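Local coordinates for beta-1,4-mannanase (Cryptopygus antarcticus, PDB 4OOZ), which hydrolyses internal beta-1,4-mannosidic linkages in mannans, galactomannans and glucomannans, cutting mannotetraose and mannopentaose mainly to mannobiose and mannotriose, at the beta-D-mannopyranose site. Numbering follows the deposited sequence.

The beta-D-mannopyranose site. Residues 144, 147-148, 150-151, 187. With BMA (beta-D-mannopyranose), chain B; BMA (beta-D-mannopyranose), chain C; BMA (beta-D-mannopyranose), chain D; BMA (beta-D-mannopyranose), chain E; BMA (beta-D-mannopyranose), chain F.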
loop_
_atom_site.group_PDB
_atom_site.type_symbol
_atom_site.label_atom_id
_atom_site.label_comp_id
_atom_site.label_asym_id
_atom_site.label_seq_id
_atom_site.Cartn_x
_atom_site.Cartn_y
_atom_site.Cartn_z
ATOM N N ASN A 144 10.215 -17.554 -3.823
ATOM C CA ASN A 144 10.966 -18.297 -2.821
ATOM C C ASN A 144 11.316 -17.454 -1.603
ATOM O O ASN A 144 11.799 -17.978 -0.599
ATOM C CB ASN A 144 12.235 -18.883 -3.432
ATOM C CG ASN A 144 11.960 -20.122 -4.253
ATOM O OD1 ASN A 144 10.867 -20.686 -4.192
ATOM N ND2 ASN A 144 12.953 -20.561 -5.017
ATOM N N TRP A 147 9.280 -18.732 1.195
ATOM C CA TRP A 147 9.587 -20.062 1.704
ATOM C C TRP A 147 10.963 -20.146 2.355
ATOM O O TRP A 147 11.105 -20.701 3.444
ATOM C CB TRP A 147 9.485 -21.089 0.579
ATOM C CG TRP A 147 8.095 -21.309 0.072
ATOM C CD1 TRP A 147 7.524 -20.747 -1.031
ATOM C CD2 TRP A 147 7.102 -22.164 0.647
ATOM N NE1 TRP A 147 6.236 -21.200 -1.179
ATOM C CE2 TRP A 147 5.952 -22.071 -0.160
ATOM C CE3 TRP A 147 7.075 -23.001 1.767
ATOM C CZ2 TRP A 147 4.789 -22.781 0.117
ATOM C CZ3 TRP A 147 5.921 -23.704 2.039
ATOM C CH2 TRP A 147 4.793 -23.590 1.219
ATOM N N ASP A 148 11.976 -19.600 1.691
ATOM C CA ASP A 148 13.341 -19.677 2.201
ATOM C C ASP A 148 13.658 -18.490 3.103
ATOM O O ASP A 148 13.562 -17.335 2.687
ATOM C CB ASP A 148 14.346 -19.748 1.044
ATOM C CG ASP A 148 15.732 -20.177 1.495
ATOM O OD1 ASP A 148 16.293 -19.544 2.412
ATOM O OD2 ASP A 148 16.263 -21.158 0.938
ATOM N N SER A 150 16.630 -17.803 4.425
ATOM C CA SER A 150 17.949 -17.261 4.117
ATOM C C SER A 150 17.914 -16.348 2.895
ATOM O O SER A 150 18.679 -15.387 2.802
ATOM C CB SER A 150 18.950 -18.395 3.901
ATOM O OG SER A 150 18.467 -19.326 2.950
ATOM N N LYS A 151 17.021 -16.648 1.960
ATOM C CA LYS A 151 16.847 -15.798 0.793
ATOM C C LYS A 151 16.096 -14.522 1.169
ATOM O O LYS A 151 16.430 -13.431 0.698
ATOM C CB LYS A 151 16.119 -16.559 -0.313
ATOM C CG LYS A 151 16.903 -17.761 -0.820
ATOM C CD LYS A 151 16.179 -18.465 -1.949
ATOM C CE LYS A 151 17.052 -19.533 -2.585
ATOM N NZ LYS A 151 16.346 -20.174 -3.727
ATOM N N GLN A 187 -2.717 -19.756 -1.039
ATOM C CA GLN A 187 -3.166 -21.139 -1.094
ATOM C C GLN A 187 -4.141 -21.388 0.051
ATOM O O GLN A 187 -3.726 -21.718 1.162
ATOM C CB GLN A 187 -1.981 -22.105 -1.017
ATOM C CG GLN A 187 -2.305 -23.521 -1.473
ATOM C CD GLN A 187 -1.093 -24.436 -1.450
ATOM O OE1 GLN A 187 -0.549 -24.739 -0.387
ATOM N NE2 GLN A 187 -0.665 -24.881 -2.627
HETATM C C1 BMA B . 20.831 -23.743 -2.176
HETATM C C2 BMA B . 19.991 -24.117 -3.394
HETATM C C3 BMA B . 18.625 -23.438 -3.298
HETATM C C4 BMA B . 17.957 -23.618 -1.918
HETATM C C5 BMA B . 18.963 -23.317 -0.766
HETATM C C6 BMA B . 18.439 -23.680 0.617
HETATM O O1 BMA B . 22.004 -24.514 -2.234
HETATM O O2 BMA B . 19.747 -25.514 -3.426
HETATM O O3 BMA B . 17.745 -23.898 -4.316
HETATM O O4 BMA B . 16.860 -22.720 -1.846
HETATM O O5 BMA B . 20.166 -24.073 -0.981
HETATM O O6 BMA B . 18.487 -22.519 1.435
HETATM C C1 BMA C . 15.650 -23.406 -1.469
HETATM C C2 BMA C . 14.504 -22.404 -1.353
HETATM C C3 BMA C . 13.295 -23.107 -0.758
HETATM C C4 BMA C . 12.968 -24.440 -1.463
HETATM C C5 BMA C . 14.249 -25.297 -1.742
HETATM C C6 BMA C . 14.001 -26.443 -2.704
HETATM O O2 BMA C . 14.111 -21.915 -2.627
HETATM O O3 BMA C . 12.152 -22.271 -0.788
HETATM O O4 BMA C . 12.097 -25.168 -0.615
HETATM O O5 BMA C . 15.296 -24.476 -2.301
HETATM O O6 BMA C . 13.368 -27.495 -1.991
HETATM C C1 BMA D . 10.832 -25.419 -1.253
HETATM C C2 BMA D . 9.894 -26.036 -0.228
HETATM C C3 BMA D . 8.548 -26.377 -0.876
HETATM C C4 BMA D . 7.996 -25.230 -1.781
HETATM C C5 BMA D . 9.126 -24.650 -2.668
HETATM C C6 BMA D . 8.705 -23.431 -3.467
HETATM O O2 BMA D . 9.625 -25.108 0.808
HETATM O O3 BMA D . 7.601 -26.738 0.126
HETATM O O4 BMA D . 6.969 -25.720 -2.649
HETATM O O5 BMA D . 10.248 -24.294 -1.848
HETATM O O6 BMA D . 8.212 -23.880 -4.721
HETATM C C1 BMA E . 5.673 -25.763 -2.019
HETATM C C2 BMA E . 4.586 -25.443 -3.070
HETATM C C3 BMA E . 3.177 -25.746 -2.529
HETATM C C4 BMA E . 3.112 -27.101 -1.803
HETATM C C5 BMA E . 4.199 -27.134 -0.722
HETATM C C6 BMA E . 4.217 -28.427 0.081
HETATM O O2 BMA E . 4.761 -26.240 -4.232
HETATM O O3 BMA E . 2.202 -25.703 -3.564
HETATM O O4 BMA E . 1.830 -27.269 -1.204
HETATM O O5 BMA E . 5.464 -27.006 -1.377
HETATM O O6 BMA E . 4.753 -28.145 1.369
HETATM C C1 BMA F . 1.151 -28.408 -1.769
HETATM C C2 BMA F . 0.408 -29.160 -0.636
HETATM C C3 BMA F . -0.508 -30.253 -1.204
HETATM C C4 BMA F . -1.337 -29.736 -2.383
HETATM C C5 BMA F . -0.397 -29.153 -3.442
HETATM C C6 BMA F . -1.133 -28.643 -4.666
HETATM O O2 BMA F . -0.422 -28.275 0.102
HETATM O O3 BMA F . -1.370 -30.783 -0.203
HETATM O O4 BMA F . -2.100 -30.793 -2.947
HETATM O O5 BMA F . 0.300 -28.048 -2.845
HETATM O O6 BMA F . -0.485 -27.459 -5.109
#
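In this glycoside hydrolase family 5 mannanase, mannopentaose lies along a shallow surface strip whose centre is about 16 Å from Glu181, the likely proton donor. The strip has a floor but, among the residues described here, no lid. Less than half of each sugar is buried, and the side away from Trp147 appears to face solvent. Trp147 is the middle of the floor. Its CG is anti to the carbonyl carbon (chi1 -68°), and one indole face lies under two sugars. C4 of BMA (chain D) sits 4.0 Å above the ring plane, over its centre. C1 of BMA (chain E) is offset toward the rim, 3.8 Å from CZ2 of Trp147. An alanine here would remove the indole platform and would probably weaken the hold on the sugars of chains D and E. Beyond the indole, toward BMA (chain B), Asn144 ND2 and Lys151 NZ each hydrogen-bond the 2-hydroxyl O2 of BMA (chain C) at 3.0 Å. The Lys151 chain is extended beyond CG, which carries NZ out to the sugar. Asp148 borders this end: its OD2 accepts from the 6-hydroxyl O6 of BMA (chain B) at 2.7 Å, using the syn lone pair. Its OD1 is held by the backbone N of Ser150 and Lys151 at the start of helix 149-167, which fixes the carboxylate. At the other end, Gln187, extended beyond CG, reaches out, and NE2 donates to O3 of BMA (chain E) at 3.1 Å. BMA (chain F) is the least buried sugar.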